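Local structure of hypothetical protein PH0250 (Pyrococcus horikoshii, 2EKD) at residues I134-V137 / K138-S141; K162-S165 / P166-D169; F154-R157 / N158-E161. The protein is of unknown function but belongs to a Pyrococcus family in the P-loop NTPase clan and has a KaiC-like domain. All coordinates share one frame; numbering follows the deposited sequence.

Interaction 1 of 3, residues I134-V137 / K138-S141; sequences INVV and KMVS
V137 and S141 lie on the inward side of helix 130-141, one turn apart, and the backbone bond from S141 N to V137 O is short at 2.9 Å and nearly straight. The other turns close by i to i+4 bonds as well, the regular alpha-helical ladder, that of V140 N being more bent. K138 N donates to I134 O at 3.0 Å, M139 N to N135 O, and V140 N to V136 O. In this alpha/beta fold helix 130-141 packs on helices 121-127 and 165-174. On the tight side V136, V137 and V140 are buried. V136 and V140 meet L121 of helix 121-127, and V137 meets I167 and V174 of helix 165-174. M139, a selenomethionine, bends at its last torsion (chi3 42°), which turns CE back over V136, 4.0 Å from V136 CG1. On the looser side K138 is exposed. It runs beside N135 with both side chains pointing the same way. K138 CE comes within 3.2 Å of N135 OD1, while K138 NZ stays at 3.7 Å. Separately, I134 packs on L127 of a second subunit, and S141 OG is hydrogen-bonded to E54 of that subunit.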
ATOM      1  N   ILE F 134      16.397   9.442  10.934  1.00 20.04           N
ATOM      2  CA  ILE F 134      16.492   9.425  12.385  1.00 20.67           C
ATOM      3  C   ILE F 134      17.571  10.419  12.852  1.00 21.55           C
ATOM      4  O   ILE F 134      17.409  11.084  13.877  1.00 22.12           O
ATOM      5  CB  ILE F 134      16.802   7.989  12.888  1.00 19.89           C
ATOM      6  CG1 ILE F 134      15.551   7.125  12.738  1.00 20.45           C
ATOM      7  CG2 ILE F 134      17.254   8.009  14.335  1.00 20.55           C
ATOM      8  CD1 ILE F 134      15.820   5.638  12.745  1.00 23.30           C
ATOM      9  N   ASN F 135      18.664  10.527  12.105  1.00 21.18           N
ATOM     10  CA  ASN F 135      19.716  11.468  12.486  1.00 22.17           C
ATOM     11  C   ASN F 135      19.217  12.902  12.337  1.00 21.01           C
ATOM     12  O   ASN F 135      19.593  13.780  13.111  1.00 19.96           O
ATOM     13  CB  ASN F 135      20.982  11.253  11.651  1.00 22.40           C
ATOM     14  CG  ASN F 135      21.713   9.979  12.032  1.00 28.84           C
ATOM     15  OD1 ASN F 135      21.794   9.633  13.213  1.00 30.83           O
ATOM     16  ND2 ASN F 135      22.256   9.276  11.038  1.00 28.03           N
ATOM     17  N   VAL F 136      18.360  13.136  11.349  1.00 20.98           N
ATOM     18  CA  VAL F 136      17.801  14.468  11.148  1.00 20.61           C
ATOM     19  C   VAL F 136      16.938  14.813  12.361  1.00 20.25           C
ATOM     20  O   VAL F 136      17.008  15.926  12.892  1.00 18.64           O
ATOM     21  CB  VAL F 136      16.926  14.541   9.874  1.00 20.21           C
ATOM     22  CG1 VAL F 136      16.182  15.876   9.833  1.00 20.43           C
ATOM     23  CG2 VAL F 136      17.807  14.389   8.630  1.00 18.83           C
ATOM     24  N   VAL F 137      16.130  13.853  12.801  1.00 18.51           N
ATOM     25  CA  VAL F 137      15.282  14.082  13.956  1.00 20.41           C
ATOM     26  C   VAL F 137      16.134  14.359  15.205  1.00 21.56           C
ATOM     27  O   VAL F 137      15.801  15.240  15.995  1.00 19.93           O
ATOM     28  CB  VAL F 137      14.346  12.880  14.213  1.00 20.94           C
ATOM     29  CG1 VAL F 137      13.555  13.090  15.518  1.00 19.51           C
ATOM     30  CG2 VAL F 137      13.380  12.724  13.044  1.00 20.51           C
ATOM     31  N   LYS F 138      17.231  13.623  15.375  1.00 24.19           N
ATOM     32  CA  LYS F 138      18.106  13.828  16.535  1.00 28.52           C
ATOM     33  C   LYS F 138      18.640  15.251  16.492  1.00 28.76           C
ATOM     34  O   LYS F 138      18.797  15.903  17.518  1.00 29.43           O
ATOM     35  CB  LYS F 138      19.297  12.851  16.525  1.00 29.64           C
ATOM     36  CG  LYS F 138      18.922  11.381  16.556  1.00 34.70           C
ATOM     37  CD  LYS F 138      20.085  10.513  17.036  1.00 38.74           C
ATOM     38  CE  LYS F 138      21.327  10.680  16.176  1.00 39.94           C
ATOM     39  NZ  LYS F 138      22.510  10.006  16.789  1.00 40.03           N
HETATM   40  N   MSE F 139      18.918  15.720  15.284  1.00 31.12           N
HETATM   41  CA  MSE F 139      19.421  17.066  15.078  1.00 32.78           C
HETATM   42  C   MSE F 139      18.405  18.066  15.627  1.00 29.19           C
HETATM   43  O   MSE F 139      18.775  19.095  16.188  1.00 28.86           O
HETATM   44  CB  MSE F 139      19.675  17.290  13.578  1.00 39.60           C
HETATM   45  CG  MSE F 139      19.894  18.734  13.157  1.00 49.64           C
HETATM   46 SE   MSE F 139      20.614  18.891  11.487  1.00 68.35          SE
HETATM   47  CE  MSE F 139      19.718  17.653  10.568  1.00 54.78           C
ATOM     48  N   VAL F 140      17.123  17.759  15.481  1.00 25.26           N
ATOM     49  CA  VAL F 140      16.092  18.654  15.991  1.00 22.67           C
ATOM     50  C   VAL F 140      15.950  18.532  17.511  1.00 22.83           C
ATOM     51  O   VAL F 140      15.849  19.532  18.207  1.00 22.53           O
ATOM     52  CB  VAL F 140      14.715  18.377  15.340  1.00 21.48           C
ATOM     53  CG1 VAL F 140      13.650  19.270  15.980  1.00 18.40           C
ATOM     54  CG2 VAL F 140      14.784  18.632  13.830  1.00 17.41           C
ATOM     55  N   SER F 141      15.958  17.311  18.034  1.00 21.87           N
ATOM     56  CA  SER F 141      15.799  17.148  19.472  1.00 22.85           C
ATOM     57  C   SER F 141      17.000  17.604  20.297  1.00 21.80           C
ATOM     58  O   SER F 141      16.848  17.920  21.468  1.00 20.98           O
ATOM     59  CB  SER F 141      15.456  15.697  19.812  1.00 21.15           C
ATOM     60  OG  SER F 141      16.493  14.823  19.429  1.00 25.75           O
TER

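Interaction 2 of 3, residues K162-S165 / P166-D169; sequences KHSS and PILD
S164 leads into helix 165-174, which S165 opens; there D169 N donates to S165 O at 3.3 Å and L168 N makes a weaker, longer bond to S164 O. S164 takes the N-cap position. Its OG is anti to the backbone N (chi1 -180°) and lies against the side chain of I167, 3.0 Å from I167 CG1. S164 CB is also close to that carbon, at 3.5 Å, so the packing here is tight. P166 follows S165 in the first turn of the helix. Its ring carbon CD lies 3.4 Å from S165 CB and 3.5 Å from S164 OG. A proline has no N-H to give, and in a first turn none is needed. The stretch is a helix-to-helix junction: S164 is the first residue to leave helix 157-163 and also stands at the N-cap position of the next. I167 faces inward, onto N133 and V137 of helix 130-141, and L168 packs back on I160. The polar ends of S165 and D169 meet a second subunit. S165 OG is hydrogen-bonded to K162 NZ of that subunit, and to E161 OE2 of its own chain. D169 OD2 forms a salt bridge with that same K162 NZ, and D169 OD1 is hydrogen-bonded to N158 of that subunit.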
ATOM      1  N   LYS F 162       4.328  11.268   3.520  1.00 27.18           N
ATOM      2  CA  LYS F 162       4.322  10.317   2.413  1.00 29.09           C
ATOM      3  C   LYS F 162       5.666   9.629   2.165  1.00 28.73           C
ATOM      4  O   LYS F 162       5.708   8.539   1.596  1.00 31.14           O
ATOM      5  CB  LYS F 162       3.822  11.016   1.145  1.00 30.94           C
ATOM      6  CG  LYS F 162       2.440  11.641   1.339  1.00 33.87           C
ATOM      7  CD  LYS F 162       1.973  12.406   0.115  1.00 38.68           C
ATOM      8  CE  LYS F 162       0.626  13.084   0.355  1.00 41.29           C
ATOM      9  NZ  LYS F 162      -0.417  12.130   0.847  1.00 43.39           N
ATOM     10  N   HIS F 163       6.761  10.254   2.587  1.00 27.04           N
ATOM     11  CA  HIS F 163       8.083   9.653   2.420  1.00 25.69           C
ATOM     12  C   HIS F 163       8.297   8.625   3.532  1.00 25.96           C
ATOM     13  O   HIS F 163       8.727   7.503   3.275  1.00 27.12           O
ATOM     14  CB  HIS F 163       9.176  10.719   2.501  1.00 23.47           C
ATOM     15  CG  HIS F 163      10.565  10.159   2.471  1.00 22.99           C
ATOM     16  ND1 HIS F 163      11.107   9.567   1.349  1.00 23.25           N
ATOM     17  CD2 HIS F 163      11.527  10.114   3.424  1.00 20.90           C
ATOM     18  CE1 HIS F 163      12.345   9.185   1.610  1.00 23.27           C
ATOM     19  NE2 HIS F 163      12.624   9.507   2.862  1.00 25.43           N
ATOM     20  N   SER F 164       8.007   9.025   4.768  1.00 24.53           N
ATOM     21  CA  SER F 164       8.140   8.143   5.921  1.00 24.71           C
ATOM     22  C   SER F 164       7.254   8.596   7.073  1.00 23.87           C
ATOM     23  O   SER F 164       7.633   9.452   7.874  1.00 22.00           O
ATOM     24  CB  SER F 164       9.585   8.081   6.401  1.00 25.93           C
ATOM     25  OG  SER F 164       9.679   7.215   7.519  1.00 27.63           O
ATOM     26  N   SER F 165       6.067   8.008   7.149  1.00 23.97           N
ATOM     27  CA  SER F 165       5.107   8.341   8.190  1.00 25.08           C
ATOM     28  C   SER F 165       5.703   8.225   9.603  1.00 24.23           C
ATOM     29  O   SER F 165       5.417   9.053  10.470  1.00 23.86           O
ATOM     30  CB  SER F 165       3.875   7.444   8.052  1.00 26.37           C
ATOM     31  OG  SER F 165       2.729   8.086   8.580  1.00 33.06           O
ATOM     32  N   PRO F 166       6.523   7.188   9.862  1.00 22.82           N
ATOM     33  CA  PRO F 166       7.117   7.051  11.200  1.00 22.93           C
ATOM     34  C   PRO F 166       7.951   8.277  11.577  1.00 21.81           C
ATOM     35  O   PRO F 166       7.885   8.769  12.704  1.00 22.40           O
ATOM     36  CB  PRO F 166       7.977   5.793  11.070  1.00 21.97           C
ATOM     37  CG  PRO F 166       7.190   4.959  10.124  1.00 24.55           C
ATOM     38  CD  PRO F 166       6.771   5.976   9.060  1.00 23.74           C
ATOM     39  N   ILE F 167       8.729   8.769  10.619  1.00 20.58           N
ATOM     40  CA  ILE F 167       9.579   9.928  10.841  1.00 19.54           C
ATOM     41  C   ILE F 167       8.776  11.156  11.271  1.00 20.22           C
ATOM     42  O   ILE F 167       9.203  11.910  12.147  1.00 19.79           O
ATOM     43  CB  ILE F 167      10.383  10.263   9.573  1.00 19.30           C
ATOM     44  CG1 ILE F 167      11.310   9.093   9.238  1.00 19.02           C
ATOM     45  CG2 ILE F 167      11.165  11.556   9.772  1.00 15.35           C
ATOM     46  CD1 ILE F 167      12.343   8.802  10.315  1.00 22.00           C
ATOM     47  N   LEU F 168       7.616  11.361  10.655  1.00 18.50           N
ATOM     48  CA  LEU F 168       6.787  12.497  11.016  1.00 19.77           C
ATOM     49  C   LEU F 168       6.368  12.385  12.484  1.00 18.98           C
ATOM     50  O   LEU F 168       6.453  13.353  13.236  1.00 16.81           O
ATOM     51  CB  LEU F 168       5.547  12.569  10.120  1.00 17.69           C
ATOM     52  CG  LEU F 168       4.607  13.738  10.434  1.00 20.10           C
ATOM     53  CD1 LEU F 168       5.373  15.065  10.315  1.00 19.69           C
ATOM     54  CD2 LEU F 168       3.420  13.718   9.461  1.00 18.89           C
ATOM     55  N   ASP F 169       5.924  11.199  12.887  1.00 19.19           N
ATOM     56  CA  ASP F 169       5.501  10.975  14.265  1.00 23.07           C
ATOM     57  C   ASP F 169       6.647  11.199  15.252  1.00 21.76           C
ATOM     58  O   ASP F 169       6.438  11.701  16.351  1.00 20.86           O
ATOM     59  CB  ASP F 169       4.952   9.554  14.429  1.00 27.92           C
ATOM     60  CG  ASP F 169       3.532   9.415  13.911  1.00 35.00           C
ATOM     61  OD1 ASP F 169       2.608   9.972  14.553  1.00 35.76           O
ATOM     62  OD2 ASP F 169       3.343   8.755  12.862  1.00 38.12           O
TER

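Interaction 3 of 3, residues F154-R157 / N158-E161; sequences FVNR and NVIE
N156 OD1 is gripped by two donors at the start of helix 157-163. V159 N reaches it in a weak bond of 3.4 Å, and a water donates to it at 3.2 Å. The same water accepts from N158 N at 2.7 Å, so it bridges the cap side chain to the first turn. N156 is thus the N-cap, and its CG stands anti to the backbone N (chi1 -176°), which carries OD1 across to V159 N. The side chains of N156 and V159 cross at about a right angle, with V159 CG2 3.6 Å from N156 CG. N156 ND2 is hydrogen-bonded to E173 of a third subunit. This is the point where strand 149-156, inside the parallel part of the sheet, runs straight into a helix. The first turn is closed by E161 N donating to R157 O, a short bond of 2.8 Å that is nearly straight at 170°. V155, a buried strand residue, meets I160 through its CB, 3.9 Å from I160 CD1. An alanine in place of N156 would remove the cap acceptor and is likely to leave V159 N and the bridging water without this partner, and E173 of the third subunit without this donor. Beside L168 of helix 165-174, R157 and E161 run side by side. R157 NH1 and E161 OE1 form a salt bridge at 3.5 Å, and its hydrogen bond is weak. The guanidinium and carboxylate planes are 18° apart. The carboxylate of E161 is shared between this arginine and the hydroxyl of S165, which would favour its charged form.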
ATOM      1  N   PHE F 154       9.595  25.135   9.746  1.00 17.34           N
ATOM      2  CA  PHE F 154       8.556  25.117   8.718  1.00 15.59           C
ATOM      3  C   PHE F 154       8.754  23.848   7.900  1.00 16.25           C
ATOM      4  O   PHE F 154       9.751  23.720   7.188  1.00 18.29           O
ATOM      5  CB  PHE F 154       8.689  26.319   7.784  1.00 14.54           C
ATOM      6  CG  PHE F 154       8.141  27.600   8.342  1.00 14.80           C
ATOM      7  CD1 PHE F 154       8.736  28.212   9.442  1.00 14.39           C
ATOM      8  CD2 PHE F 154       7.052  28.219   7.740  1.00 14.47           C
ATOM      9  CE1 PHE F 154       8.254  29.426   9.934  1.00 11.95           C
ATOM     10  CE2 PHE F 154       6.562  29.434   8.219  1.00 13.34           C
ATOM     11  CZ  PHE F 154       7.167  30.038   9.321  1.00 13.25           C
ATOM     12  N   VAL F 155       7.821  22.911   7.996  1.00 15.88           N
ATOM     13  CA  VAL F 155       7.945  21.673   7.240  1.00 15.62           C
ATOM     14  C   VAL F 155       6.702  21.375   6.414  1.00 15.57           C
ATOM     15  O   VAL F 155       5.576  21.594   6.863  1.00 15.04           O
ATOM     16  CB  VAL F 155       8.199  20.457   8.164  1.00 16.63           C
ATOM     17  CG1 VAL F 155       9.413  20.719   9.067  1.00 16.17           C
ATOM     18  CG2 VAL F 155       6.956  20.165   8.996  1.00 15.90           C
ATOM     19  N   ASN F 156       6.920  20.900   5.192  1.00 15.27           N
ATOM     20  CA  ASN F 156       5.824  20.517   4.322  1.00 15.67           C
ATOM     21  C   ASN F 156       5.460  19.121   4.830  1.00 15.92           C
ATOM     22  O   ASN F 156       6.140  18.144   4.533  1.00 16.00           O
ATOM     23  CB  ASN F 156       6.282  20.455   2.868  1.00 15.37           C
ATOM     24  CG  ASN F 156       5.145  20.162   1.922  1.00 14.42           C
ATOM     25  OD1 ASN F 156       4.346  19.268   2.172  1.00 16.11           O
ATOM     26  ND2 ASN F 156       5.071  20.907   0.821  1.00 15.06           N
ATOM     27  N   ARG F 157       4.394  19.056   5.620  1.00 19.73           N
ATOM     28  CA  ARG F 157       3.916  17.824   6.244  1.00 21.42           C
ATOM     29  C   ARG F 157       3.743  16.613   5.325  1.00 20.05           C
ATOM     30  O   ARG F 157       4.232  15.529   5.632  1.00 20.43           O
ATOM     31  CB  ARG F 157       2.594  18.100   6.967  1.00 23.20           C
ATOM     32  CG  ARG F 157       2.045  16.899   7.715  1.00 30.59           C
ATOM     33  CD  ARG F 157       0.610  17.121   8.150  1.00 35.07           C
ATOM     34  NE  ARG F 157       0.207  16.150   9.161  1.00 39.80           N
ATOM     35  CZ  ARG F 157       0.086  14.844   8.943  1.00 43.13           C
ATOM     36  NH1 ARG F 157       0.331  14.336   7.742  1.00 42.02           N
ATOM     37  NH2 ARG F 157      -0.275  14.042   9.938  1.00 46.62           N
ATOM     38  N   ASN F 158       3.046  16.799   4.210  1.00 19.64           N
ATOM     39  CA  ASN F 158       2.802  15.714   3.265  1.00 20.28           C
ATOM     40  C   ASN F 158       4.075  15.099   2.707  1.00 20.11           C
ATOM     41  O   ASN F 158       4.138  13.889   2.488  1.00 21.44           O
ATOM     42  CB  ASN F 158       1.924  16.197   2.109  1.00 23.54           C
ATOM     43  CG  ASN F 158       0.528  16.576   2.562  1.00 28.25           C
ATOM     44  OD1 ASN F 158       0.006  16.020   3.531  1.00 32.14           O
ATOM     45  ND2 ASN F 158      -0.094  17.515   1.851  1.00 30.48           N
ATOM     46  N   VAL F 159       5.079  15.931   2.461  1.00 16.80           N
ATOM     47  CA  VAL F 159       6.345  15.443   1.951  1.00 17.25           C
ATOM     48  C   VAL F 159       6.969  14.466   2.950  1.00 19.90           C
ATOM     49  O   VAL F 159       7.469  13.416   2.556  1.00 20.84           O
ATOM     50  CB  VAL F 159       7.326  16.605   1.692  1.00 15.57           C
ATOM     51  CG1 VAL F 159       8.724  16.068   1.457  1.00 18.41           C
ATOM     52  CG2 VAL F 159       6.869  17.407   0.486  1.00 16.62           C
ATOM     53  N   ILE F 160       6.943  14.804   4.239  1.00 19.64           N
ATOM     54  CA  ILE F 160       7.518  13.913   5.250  1.00 21.02           C
ATOM     55  C   ILE F 160       6.598  12.710   5.474  1.00 22.62           C
ATOM     56  O   ILE F 160       7.043  11.563   5.499  1.00 22.26           O
ATOM     57  CB  ILE F 160       7.716  14.631   6.614  1.00 19.22           C
ATOM     58  CG1 ILE F 160       8.669  15.820   6.459  1.00 18.28           C
ATOM     59  CG2 ILE F 160       8.260  13.648   7.629  1.00 15.02           C
ATOM     60  CD1 ILE F 160       8.882  16.609   7.748  1.00 17.22           C
ATOM     61  N   GLU F 161       5.309  12.987   5.631  1.00 24.15           N
ATOM     62  CA  GLU F 161       4.309  11.948   5.859  1.00 27.31           C
ATOM     63  C   GLU F 161       4.328  10.859   4.783  1.00 26.78           C
ATOM     64  O   GLU F 161       4.361   9.667   5.095  1.00 26.00           O
ATOM     65  CB  GLU F 161       2.927  12.605   5.939  1.00 29.98           C
ATOM     66  CG  GLU F 161       1.724  11.671   5.843  1.00 40.42           C
ATOM     67  CD  GLU F 161       1.579  10.748   7.032  1.00 44.02           C
ATOM     68  OE1 GLU F 161       1.749  11.220   8.178  1.00 49.24           O
ATOM     69  OE2 GLU F 161       1.277   9.551   6.821  1.00 46.68           O
TER
HETATM   70  O   HOH W   1       1.588  19.093   3.859  1.00 28.99           O

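Overall arrangement
All three contacts are local, so none closes a long loop, and none nests in or crosses another. From the N terminus, interaction 1 comes first, in helix 130-141. The chain then enters strand 149-156 and turns into helix 157-163 at interaction 3. Interaction 2 follows directly, where that helix gives way to helix 165-174. Interactions 2 and 3 have centres about 9 Å apart and touch mainly through L168, which lies on R157, I160 and E161. Interaction 2 also meets interaction 1, with I167 against V137. Interactions 1 and 3 do not touch. Residues 162-169 therefore join the strand-to-helix turn to helix 130-141, and all three contacts reach neighbouring subunits.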